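PDB 6HLX: AgaA from Rhizobium radiobacter, which binds the opine agropinic acid as the periplasmic solute-binding protein of an ABC transporter that imports it into the bacterium. Local coordinates for residues E87-P92 with N100-I105; A96-E101 with V400-S405; G242-T247 with T375-L380; N391-G396 with L443-Y448. One frame throughout, in Å; residues are numbered along the deposited sequence.

Contact 1: E87-P92 with N100-I105. With EDO (1,2-ethanediol), chain B.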
# COMPACT_ATOMS: atom_id res chain seq x y z
N GLU A 87 -18.51 -1.15 -9.82
CA GLU A 87 -19.60 -1.71 -9.01
C GLU A 87 -19.12 -2.82 -8.06
O GLU A 87 -19.64 -2.92 -6.94
CB GLU A 87 -20.75 -2.17 -9.88
CG GLU A 87 -21.61 -0.97 -10.26
CD GLU A 87 -22.75 -1.27 -11.21
OE1 GLU A 87 -23.64 -0.41 -11.35
OE2 GLU A 87 -22.75 -2.37 -11.83
N ARG A 88 -18.11 -3.60 -8.49
CA ARG A 88 -17.53 -4.65 -7.62
C ARG A 88 -16.82 -4.03 -6.42
O ARG A 88 -16.87 -4.56 -5.31
CB ARG A 88 -16.59 -5.56 -8.43
CG ARG A 88 -16.17 -6.77 -7.64
CD ARG A 88 -15.75 -7.96 -8.46
NE ARG A 88 -15.42 -9.03 -7.53
CZ ARG A 88 -14.19 -9.46 -7.26
NH1 ARG A 88 -13.15 -8.98 -7.94
NH2 ARG A 88 -14.00 -10.39 -6.33
N ILE A 89 -16.17 -2.88 -6.63
CA ILE A 89 -15.47 -2.18 -5.54
C ILE A 89 -16.50 -1.62 -4.55
O ILE A 89 -16.33 -1.72 -3.32
CB ILE A 89 -14.57 -1.05 -6.10
CG1 ILE A 89 -13.44 -1.67 -6.99
CG2 ILE A 89 -13.98 -0.21 -4.92
CD1 ILE A 89 -12.71 -0.61 -7.94
N LEU A 90 -17.57 -1.04 -5.09
CA LEU A 90 -18.61 -0.38 -4.30
C LEU A 90 -19.54 -1.31 -3.53
O LEU A 90 -20.24 -0.86 -2.62
CB LEU A 90 -19.45 0.53 -5.22
CG LEU A 90 -18.68 1.67 -5.91
CD1 LEU A 90 -19.56 2.35 -7.00
CD2 LEU A 90 -18.16 2.69 -4.91
N ASP A 91 -19.58 -2.58 -3.91
CA ASP A 91 -20.50 -3.55 -3.31
C ASP A 91 -20.26 -3.71 -1.81
O ASP A 91 -19.21 -4.20 -1.44
CB ASP A 91 -20.38 -4.90 -4.03
CG ASP A 91 -21.33 -6.00 -3.57
OD1 ASP A 91 -22.10 -5.77 -2.60
OD2 ASP A 91 -21.29 -7.09 -4.15
N PRO A 92 -21.21 -3.31 -0.93
CA PRO A 92 -20.97 -3.44 0.53
C PRO A 92 -20.84 -4.87 1.05
O PRO A 92 -20.33 -5.06 2.16
CB PRO A 92 -22.19 -2.75 1.17
CG PRO A 92 -22.85 -2.02 0.09
CD PRO A 92 -22.53 -2.72 -1.20
N ASN A 100 -14.29 1.93 1.11
CA ASN A 100 -14.61 3.17 1.85
C ASN A 100 -14.24 4.43 1.07
O ASN A 100 -14.99 5.41 1.05
CB ASN A 100 -13.88 3.19 3.20
CG ASN A 100 -14.74 3.64 4.36
OD1 ASN A 100 -15.93 3.31 4.44
ND2 ASN A 100 -14.15 4.38 5.30
N GLU A 101 -13.06 4.38 0.42
CA GLU A 101 -12.49 5.54 -0.29
C GLU A 101 -13.17 5.82 -1.61
O GLU A 101 -13.22 6.97 -2.05
CB GLU A 101 -10.97 5.37 -0.44
CG GLU A 101 -10.24 5.33 0.91
CD GLU A 101 -10.39 4.06 1.73
OE1 GLU A 101 -10.22 4.11 2.97
OE2 GLU A 101 -10.71 3.01 1.13
N LEU A 102 -13.73 4.78 -2.25
CA LEU A 102 -14.43 4.99 -3.52
C LEU A 102 -15.95 5.12 -3.31
O LEU A 102 -16.64 5.45 -4.27
CB LEU A 102 -14.13 3.84 -4.51
CG LEU A 102 -12.81 3.94 -5.27
CD1 LEU A 102 -11.64 3.48 -4.41
CD2 LEU A 102 -12.85 3.07 -6.51
N SER A 103 -16.45 4.91 -2.05
CA SER A 103 -17.89 4.86 -1.72
C SER A 103 -18.69 6.14 -2.01
O SER A 103 -19.93 6.07 -2.08
CB SER A 103 -18.13 4.43 -0.27
OG SER A 103 -17.67 5.44 0.62
N SER A 104 -18.02 7.27 -2.24
CA SER A 104 -18.71 8.51 -2.60
C SER A 104 -19.26 8.45 -4.03
O SER A 104 -20.08 9.30 -4.38
CB SER A 104 -17.81 9.72 -2.42
OG SER A 104 -16.61 9.55 -3.15
N ILE A 105 -18.85 7.47 -4.85
CA ILE A 105 -19.41 7.33 -6.20
C ILE A 105 -20.89 6.94 -6.03
O ILE A 105 -21.17 5.87 -5.49
CB ILE A 105 -18.65 6.28 -7.06
CG1 ILE A 105 -17.20 6.75 -7.35
CG2 ILE A 105 -19.44 6.01 -8.35
CD1 ILE A 105 -16.23 5.59 -7.90
C1 EDO B . -23.80 2.59 -8.81
O1 EDO B . -24.00 2.15 -10.15
C2 EDO B . -23.62 1.37 -7.88
O2 EDO B . -23.37 1.80 -6.55
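L90, at the C-terminal end of helix 79-90, forks over the turn that leads from helix 99-102 into strand 105-110, one methyl on the turn backbone, the other on I105. Its CG stands anti to its carbonyl carbon (chi1 -61°); with chi2 near 169°, this brings CD2 to the backbone of the turn, 3.2 Å from L102 O and close to S103 CA. That carbonyl oxygen has its polar partner within the turn: I105 N donates to L102 O at 3.0 Å, closing the type I turn L102-I105. The other branch, L90 CD1, meets I105 CG2 at 3.9 Å, the two side chains crossing at about a right angle. One residue back, I89 extends CG2, the branch anti to its backbone N, against L102 CD2 at 3.8 Å; here the chains cross obliquely. Branched aliphatic side chains suit this place, since their methyls pack between the helix end and the turn, and the one backbone oxygen they touch is already bonded. S103 sits at the margin and turns OG back to N100 O, 2.7 Å away and above the carbonyl plane. On the exposed flank E87 OE1 accepts a bond from an ethanediol, probably from the crystallisation liquor. L102 packs on helix 127-131, I105 on strand 115-120 and L90 on I108, setting the helix end against border strand 105-110 of the five-stranded antiparallel sheet.

Contact 2: A96-E101 with V400-S405. With G9Z (agropinic acid), chain E; SO4 (sulfate ion), chain U.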
# COMPACT_ATOMS: atom_id res chain seq x y z
N ALA A 96 -13.75 -5.68 -1.52
CA ALA A 96 -12.82 -4.64 -1.98
C ALA A 96 -12.18 -3.93 -0.81
O ALA A 96 -12.88 -3.42 0.08
CB ALA A 96 -13.55 -3.63 -2.86
N SER A 97 -10.84 -3.89 -0.80
CA SER A 97 -10.10 -3.26 0.30
C SER A 97 -10.30 -1.74 0.40
O SER A 97 -10.13 -1.20 1.51
CB SER A 97 -8.60 -3.57 0.18
OG SER A 97 -8.40 -4.97 0.15
N PHE A 98 -10.58 -1.06 -0.74
CA PHE A 98 -10.70 0.40 -0.76
C PHE A 98 -12.11 0.86 -1.02
O PHE A 98 -12.33 1.98 -1.49
CB PHE A 98 -9.70 1.02 -1.74
CG PHE A 98 -8.27 0.79 -1.30
CD1 PHE A 98 -7.69 1.59 -0.31
CD2 PHE A 98 -7.53 -0.27 -1.82
CE1 PHE A 98 -6.38 1.36 0.12
CE2 PHE A 98 -6.22 -0.51 -1.38
CZ PHE A 98 -5.66 0.30 -0.40
N ARG A 99 -13.08 0.02 -0.66
CA ARG A 99 -14.50 0.38 -0.83
C ARG A 99 -14.82 1.73 -0.11
O ARG A 99 -15.53 2.56 -0.65
CB ARG A 99 -15.41 -0.73 -0.26
CG ARG A 99 -16.88 -0.31 -0.17
CD ARG A 99 -17.81 -1.48 0.05
NE ARG A 99 -17.50 -2.24 1.27
CZ ARG A 99 -18.04 -2.01 2.47
NH1 ARG A 99 -18.90 -1.01 2.64
NH2 ARG A 99 -17.73 -2.79 3.51
N ASN A 100 -14.29 1.93 1.11
CA ASN A 100 -14.61 3.17 1.85
C ASN A 100 -14.24 4.43 1.07
O ASN A 100 -14.99 5.41 1.05
CB ASN A 100 -13.88 3.19 3.20
CG ASN A 100 -14.74 3.64 4.36
OD1 ASN A 100 -15.93 3.31 4.44
ND2 ASN A 100 -14.15 4.38 5.30
N GLU A 101 -13.06 4.38 0.42
CA GLU A 101 -12.49 5.54 -0.29
C GLU A 101 -13.17 5.82 -1.61
O GLU A 101 -13.22 6.97 -2.05
CB GLU A 101 -10.97 5.37 -0.44
CG GLU A 101 -10.24 5.33 0.91
CD GLU A 101 -10.39 4.06 1.73
OE1 GLU A 101 -10.22 4.11 2.97
OE2 GLU A 101 -10.71 3.01 1.13
N VAL A 400 -13.13 -1.62 9.25
CA VAL A 400 -11.97 -2.51 9.35
C VAL A 400 -11.30 -2.46 7.98
O VAL A 400 -11.85 -2.94 7.01
CB VAL A 400 -12.32 -3.96 9.79
CG1 VAL A 400 -11.08 -4.85 9.77
CG2 VAL A 400 -12.96 -3.95 11.19
N ARG A 401 -10.15 -1.80 7.91
CA ARG A 401 -9.44 -1.61 6.65
C ARG A 401 -7.98 -2.06 6.77
O ARG A 401 -7.49 -2.26 7.88
CB ARG A 401 -9.53 -0.14 6.19
CG ARG A 401 -10.97 0.38 6.13
CD ARG A 401 -11.11 1.79 5.54
NE ARG A 401 -10.41 2.81 6.31
CZ ARG A 401 -10.98 3.58 7.24
NH1 ARG A 401 -10.29 4.54 7.84
NH2 ARG A 401 -12.25 3.38 7.60
N THR A 402 -7.27 -2.14 5.64
CA THR A 402 -5.88 -2.59 5.69
C THR A 402 -4.95 -1.64 6.48
O THR A 402 -3.98 -2.13 7.05
CB THR A 402 -5.31 -2.75 4.25
OG1 THR A 402 -5.44 -1.50 3.55
CG2 THR A 402 -5.98 -3.91 3.48
N ASN A 403 -5.25 -0.33 6.53
CA ASN A 403 -4.38 0.69 7.13
C ASN A 403 -4.92 1.40 8.36
O ASN A 403 -4.20 2.23 8.92
CB ASN A 403 -4.04 1.77 6.08
CG ASN A 403 -3.11 1.29 5.00
OD1 ASN A 403 -3.23 1.68 3.81
ND2 ASN A 403 -2.15 0.47 5.37
N ASN A 404 -6.15 1.12 8.76
CA ASN A 404 -6.73 1.86 9.90
C ASN A 404 -6.63 1.12 11.24
O ASN A 404 -6.13 -0.01 11.31
CB ASN A 404 -8.19 2.28 9.60
CG ASN A 404 -9.21 1.19 9.86
OD1 ASN A 404 -8.94 0.01 9.65
ND2 ASN A 404 -10.41 1.57 10.33
N SER A 405 -7.16 1.76 12.29
CA SER A 405 -7.28 1.17 13.62
C SER A 405 -8.75 0.73 13.74
O SER A 405 -9.65 1.58 13.80
CB SER A 405 -6.91 2.20 14.69
OG SER A 405 -5.49 2.12 14.79
OAM G9Z E . 2.97 -6.42 1.70
CAB G9Z E . 3.70 -6.24 2.69
CAC G9Z E . 4.63 -7.20 3.13
CB G9Z E . 5.35 -6.57 4.37
CA G9Z E . 4.59 -5.28 4.64
C G9Z E . 5.49 -4.17 4.74
O G9Z E . 5.86 -3.58 3.69
N G9Z E . 3.61 -5.18 3.51
CAG G9Z E . 2.72 -3.98 3.26
CAH G9Z E . 1.50 -4.03 4.18
OAP G9Z E . 1.98 -3.92 5.52
CAI G9Z E . 0.50 -2.90 3.90
OAQ G9Z E . 0.35 -2.75 2.46
CAJ G9Z E . -0.92 -3.22 4.48
OAR G9Z E . -1.82 -2.14 4.19
CAK G9Z E . -0.98 -3.58 5.99
OAT G9Z E . -2.28 -4.12 6.30
CAL G9Z E . -0.62 -2.38 6.89
OAS G9Z E . -0.57 -2.81 8.27
OXT G9Z E . 5.90 -3.84 5.89
S SO4 U . -16.71 -3.43 8.79
O1 SO4 U . -16.57 -4.57 9.74
O2 SO4 U . -15.46 -3.24 8.06
O3 SO4 U . -17.77 -3.76 7.83
O4 SO4 U . -17.09 -2.24 9.55
O HOH W 1 -7.72 0.03 3.08
O HOH W 2 -9.30 -2.69 3.58
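R401 leaves its backbone with CG anti to the carbonyl carbon (chi1 -53°) and folds at chi3 (-62°), laying its guanidinium beside helix 99-102, while T402 holds OG1 in the crowded position between N and C (chi1 57°), toward a water. These torsions bring a loop lining the agropinic acid pocket of this periplasmic binding protein against the type I turn A96-R99. E101 OE1 is 3.6 Å from R401 NE but well out of the guanidinium plane, so this long, weak salt bridge rests on charge alone; the N-H groups of R401 go instead to the carbonyls of N391, Y394 and K398. Arginine suits so many acceptors. N100 lies with its amide nearly parallel to the guanidinium; ND2 and NH2, both donors, are only neighbours, as ND2 donates to G395 O and OD1 accepts from K398 N. N404 ND2 rests over one guanidinium face, and N404 OD1 accepts from the backbone R401 N at 2.8 Å. Two waters bridge the segments: both donate to S97 O, one accepting from T402 OG1 and the other from T402 N at 2.9 Å. T402 O itself accepts from the agropinic acid hydroxyl OAT at 2.7 Å.

Contact 3: G242-T247 with T375-L380. With G9Z (agropinic acid), chain E.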
# COMPACT_ATOMS: atom_id res chain seq x y z
N GLY A 242 4.86 1.50 12.40
CA GLY A 242 4.05 1.98 13.52
C GLY A 242 3.10 0.91 14.00
O GLY A 242 3.40 -0.28 13.88
N LEU A 243 1.97 1.32 14.59
CA LEU A 243 0.99 0.36 15.09
C LEU A 243 -0.42 0.79 14.72
O LEU A 243 -0.75 1.98 14.80
CB LEU A 243 1.07 0.29 16.64
CG LEU A 243 2.32 -0.36 17.25
CD1 LEU A 243 2.42 -0.03 18.73
CD2 LEU A 243 2.29 -1.91 17.07
N GLN A 244 -1.25 -0.21 14.42
CA GLN A 244 -2.70 -0.09 14.23
C GLN A 244 -3.30 -0.81 15.42
O GLN A 244 -2.81 -1.88 15.80
CB GLN A 244 -3.16 -0.78 12.93
CG GLN A 244 -2.76 -0.00 11.69
CD GLN A 244 -2.75 -0.87 10.47
OE1 GLN A 244 -1.67 -1.23 10.00
NE2 GLN A 244 -3.93 -1.24 9.96
N PHE A 245 -4.33 -0.22 16.02
CA PHE A 245 -4.98 -0.77 17.22
C PHE A 245 -6.43 -1.16 16.94
O PHE A 245 -7.18 -0.36 16.36
CB PHE A 245 -5.00 0.30 18.34
CG PHE A 245 -3.64 0.82 18.76
CD1 PHE A 245 -3.07 1.91 18.12
CD2 PHE A 245 -2.94 0.21 19.79
CE1 PHE A 245 -1.82 2.40 18.53
CE2 PHE A 245 -1.69 0.69 20.17
CZ PHE A 245 -1.12 1.76 19.51
N ASN A 246 -6.85 -2.33 17.43
CA ASN A 246 -8.26 -2.68 17.34
C ASN A 246 -8.92 -1.99 18.55
O ASN A 246 -8.69 -2.40 19.71
CB ASN A 246 -8.48 -4.19 17.41
CG ASN A 246 -9.90 -4.59 17.22
OD1 ASN A 246 -10.83 -3.83 17.53
ND2 ASN A 246 -10.12 -5.79 16.68
N THR A 247 -9.72 -0.96 18.27
CA THR A 247 -10.34 -0.16 19.35
C THR A 247 -11.46 -0.89 20.10
O THR A 247 -11.97 -0.35 21.11
CB THR A 247 -10.77 1.22 18.85
OG1 THR A 247 -11.89 1.07 17.99
CG2 THR A 247 -9.63 2.02 18.21
N THR A 375 -1.51 -4.49 15.75
CA THR A 375 -0.63 -5.08 14.72
C THR A 375 0.46 -4.13 14.31
O THR A 375 0.24 -2.91 14.33
CB THR A 375 -1.44 -5.58 13.49
OG1 THR A 375 -0.58 -6.28 12.57
CG2 THR A 375 -2.16 -4.44 12.71
N VAL A 376 1.64 -4.69 14.02
CA VAL A 376 2.75 -3.91 13.47
C VAL A 376 2.28 -3.40 12.09
O VAL A 376 1.78 -4.17 11.25
CB VAL A 376 4.04 -4.75 13.35
CG1 VAL A 376 5.12 -4.04 12.54
CG2 VAL A 376 4.57 -5.11 14.75
N MET A 377 2.46 -2.10 11.86
CA MET A 377 2.04 -1.45 10.62
C MET A 377 3.30 -1.05 9.87
O MET A 377 4.10 -0.28 10.39
CB MET A 377 1.21 -0.16 10.98
CG MET A 377 0.92 0.77 9.79
SD MET A 377 -0.10 2.19 10.25
CE MET A 377 1.04 3.13 11.38
N GLY A 378 3.48 -1.60 8.67
CA GLY A 378 4.55 -1.26 7.74
C GLY A 378 3.83 -0.77 6.51
O GLY A 378 3.24 -1.57 5.79
N SER A 379 3.71 0.56 6.33
CA SER A 379 2.81 1.04 5.27
C SER A 379 3.13 2.43 4.80
O SER A 379 4.21 2.95 5.08
CB SER A 379 1.35 0.93 5.71
OG SER A 379 0.49 0.88 4.58
N LEU A 380 2.22 3.01 4.01
CA LEU A 380 2.44 4.35 3.43
C LEU A 380 1.11 4.89 2.97
O LEU A 380 0.11 4.15 3.00
CB LEU A 380 3.44 4.26 2.25
CG LEU A 380 3.41 3.00 1.37
CD1 LEU A 380 2.10 2.87 0.57
CD2 LEU A 380 4.60 3.01 0.39
OAM G9Z E . 2.97 -6.42 1.70
CAB G9Z E . 3.70 -6.24 2.69
CAC G9Z E . 4.63 -7.20 3.13
CB G9Z E . 5.35 -6.57 4.37
CA G9Z E . 4.59 -5.28 4.64
C G9Z E . 5.49 -4.17 4.74
O G9Z E . 5.86 -3.58 3.69
N G9Z E . 3.61 -5.18 3.51
CAG G9Z E . 2.72 -3.98 3.26
CAH G9Z E . 1.50 -4.03 4.18
OAP G9Z E . 1.98 -3.92 5.52
CAI G9Z E . 0.50 -2.90 3.90
OAQ G9Z E . 0.35 -2.75 2.46
CAJ G9Z E . -0.92 -3.22 4.48
OAR G9Z E . -1.82 -2.14 4.19
CAK G9Z E . -0.98 -3.58 5.99
OAT G9Z E . -2.28 -4.12 6.30
CAL G9Z E . -0.62 -2.38 6.89
OAS G9Z E . -0.57 -2.81 8.27
OXT G9Z E . 5.90 -3.84 5.89
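Q244 OE1 accepts a hydrogen bond of 2.6 Å from the agropinic acid hydroxyl OAS, and G378 O takes another from OAP at 2.7 Å. The Q244 amide is held in its orientation by NE2, which donates to the carbonyls of T402 and N404. Four backbone bonds join the antiparallel strands 240-245 and 374-379, neighbours in the six-stranded mixed sheet: two between G242 and M377, two between Q244 and T375. That from Q244 N to T375 O is nearly straight at 170°, whereas M377 N approaches G242 O from well above the carbonyl plane, at 2.9 Å. L243 and V376 form the non-hydrogen-bonded pair between them, on the face that packs on helices 333-347 and 255-264. On the other face the extended Q244 crosses M377 at about a right angle, its OE1 3.2 Å from M377 CB and its CG against SD. M377, bent at chi3 (66°), folds CE back over G242; a CB there would clash with that methyl, so glycine fits. G378 is suited too, since a CB would run into the ligand at OXT. The wall here offers acceptors, matching the donating hydroxyls of the ligand's polyol chain.

Contact 4: N391-G396 with L443-Y448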
# COMPACT_ATOMS: atom_id res chain seq x y z
N ASN A 391 -7.94 7.15 4.47
CA ASN A 391 -7.80 5.70 4.46
C ASN A 391 -7.33 5.18 5.84
O ASN A 391 -7.76 4.10 6.26
CB ASN A 391 -6.85 5.29 3.34
CG ASN A 391 -6.61 3.81 3.25
OD1 ASN A 391 -7.54 2.96 3.27
ND2 ASN A 391 -5.34 3.46 3.15
N TYR A 392 -6.52 5.99 6.56
CA TYR A 392 -6.01 5.67 7.90
C TYR A 392 -6.95 6.08 9.04
O TYR A 392 -7.02 5.38 10.04
CB TYR A 392 -4.64 6.37 8.10
CG TYR A 392 -3.52 5.64 7.40
CD1 TYR A 392 -3.36 5.72 6.02
CD2 TYR A 392 -2.64 4.84 8.12
CE1 TYR A 392 -2.38 4.98 5.36
CE2 TYR A 392 -1.65 4.10 7.48
CZ TYR A 392 -1.52 4.18 6.10
OH TYR A 392 -0.58 3.40 5.47
N TYR A 393 -7.60 7.26 8.92
CA TYR A 393 -8.32 7.89 10.04
C TYR A 393 -9.83 7.95 9.98
O TYR A 393 -10.46 8.13 11.04
CB TYR A 393 -7.80 9.34 10.20
CG TYR A 393 -6.41 9.40 10.78
CD1 TYR A 393 -5.28 9.29 9.97
CD2 TYR A 393 -6.21 9.56 12.16
CE1 TYR A 393 -4.00 9.31 10.50
CE2 TYR A 393 -4.92 9.61 12.70
CZ TYR A 393 -3.82 9.47 11.87
OH TYR A 393 -2.55 9.50 12.39
N TYR A 394 -10.43 7.94 8.78
CA TYR A 394 -11.88 8.14 8.67
C TYR A 394 -12.67 6.98 9.30
O TYR A 394 -12.19 5.86 9.35
CB TYR A 394 -12.27 8.25 7.19
CG TYR A 394 -13.58 8.97 6.97
CD1 TYR A 394 -13.65 10.36 7.03
CD2 TYR A 394 -14.75 8.27 6.74
CE1 TYR A 394 -14.86 11.03 6.85
CE2 TYR A 394 -15.97 8.93 6.56
CZ TYR A 394 -16.01 10.32 6.58
OH TYR A 394 -17.19 11.00 6.39
N GLY A 395 -13.89 7.27 9.72
CA GLY A 395 -14.83 6.25 10.15
C GLY A 395 -15.49 5.68 8.90
O GLY A 395 -14.83 4.98 8.11
N GLY A 396 -16.75 6.04 8.66
CA GLY A 396 -17.46 5.58 7.48
C GLY A 396 -18.09 4.20 7.62
O GLY A 396 -18.18 3.66 8.74
N LEU A 443 -5.74 12.20 19.93
CA LEU A 443 -6.40 10.90 20.04
C LEU A 443 -5.49 9.72 19.75
O LEU A 443 -5.74 8.61 20.25
CB LEU A 443 -7.66 10.85 19.15
CG LEU A 443 -8.78 11.87 19.45
CD1 LEU A 443 -9.92 11.68 18.48
CD2 LEU A 443 -9.31 11.74 20.88
N SER A 444 -4.43 9.95 18.96
CA SER A 444 -3.46 8.93 18.56
C SER A 444 -4.09 7.56 18.18
O SER A 444 -3.65 6.54 18.72
CB SER A 444 -2.38 8.77 19.63
OG SER A 444 -1.49 9.86 19.57
N PRO A 445 -5.10 7.51 17.28
CA PRO A 445 -5.63 6.19 16.85
C PRO A 445 -4.54 5.36 16.17
O PRO A 445 -4.57 4.14 16.23
CB PRO A 445 -6.73 6.55 15.87
CG PRO A 445 -6.33 7.90 15.32
CD PRO A 445 -5.72 8.61 16.50
N LEU A 446 -3.57 6.05 15.52
CA LEU A 446 -2.41 5.42 14.88
C LEU A 446 -1.18 5.94 15.62
O LEU A 446 -1.13 7.11 15.99
CB LEU A 446 -2.28 5.80 13.40
CG LEU A 446 -3.21 5.16 12.33
CD1 LEU A 446 -3.10 3.62 12.30
CD2 LEU A 446 -4.64 5.62 12.46
N VAL A 447 -0.18 5.08 15.80
CA VAL A 447 1.09 5.47 16.43
C VAL A 447 2.19 5.17 15.42
O VAL A 447 2.15 4.13 14.74
CB VAL A 447 1.28 4.76 17.79
CG1 VAL A 447 2.75 4.77 18.21
CG2 VAL A 447 0.41 5.41 18.87
N TYR A 448 3.16 6.11 15.28
CA TYR A 448 4.22 5.95 14.28
C TYR A 448 5.58 6.00 14.95
O TYR A 448 5.79 6.82 15.85
CB TYR A 448 4.13 7.09 13.24
CG TYR A 448 2.76 7.25 12.62
CD1 TYR A 448 1.82 8.11 13.19
CD2 TYR A 448 2.43 6.60 11.43
CE1 TYR A 448 0.55 8.27 12.62
CE2 TYR A 448 1.17 6.77 10.85
CZ TYR A 448 0.25 7.62 11.44
OH TYR A 448 -0.99 7.81 10.87
O HOH W 3 -2.61 9.28 15.02
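Y393 presents one face of its ring to L446, whose CD2 methyl stands almost over the centre, 4.0 Å from the centroid and 13° off the ring normal, a clear CH-pi contact. The pairing seats the last turn of helix 388-393 on strand 446-451 and the residues leading into it, in the six-stranded mixed sheet of this periplasmic binding protein. P445 crosses the same ring at about a right angle, pressing CG to within 3.4 Å of Y393 CE2; a rigid proline suits the bend after S444, which leaves helix 426-443 with a positive phi (41°). L446 serves two tyrosines. Its CD2 also lies 3.4 Å from Y392 O, while its CG comes to the edge of the Y392 ring at CD2, near the ring plane. Y392 directs its hydroxyl elsewhere, to L380 O and S379 OG, tying the helix to the end of strand 374-379. Y393 and Y448 meet tip to tip. In both, CG is anti to the carbonyl carbon, and Y393 OH arrives in the plane of the Y448 ring, at its edge. Tyrosine suits both places: the rings pack on apolar neighbours while the hydroxyls bond to each other. F436 stacks edge-to-face on Y393, I413 and L417 of helix 411-422 touch it too, and M377 of strand 374-379 packs on L446 and Y448. Y448 OH donates to Y393 OH at 2.8 Å, Y393 OH donates to a water at 2.6 Å, and that water donates to L446 O at 2.8 Å.

In the fold
From the N terminus, contact 1 comes first and is local, with seven residues between its segments, joining the end of helix 79-90 to helix 99-102. Contact 2 starts in the turn just before that helix and runs into it, sharing N100 and E101, and closes only about 300 residues later at 400-405. Within that long excursion lies the whole of contact 3, which pairs two strands of the six-stranded sheet across 127 residues. Contact 4 opens at 391-396, before contact 2 has closed, and ends at 443-448, so these two cross. Contacts 2 and 3 both touch agropinic acid, while contact 4 ties helix 388-393 to strand 446-451, the sheet neighbour of strand 240-245 in contact 3.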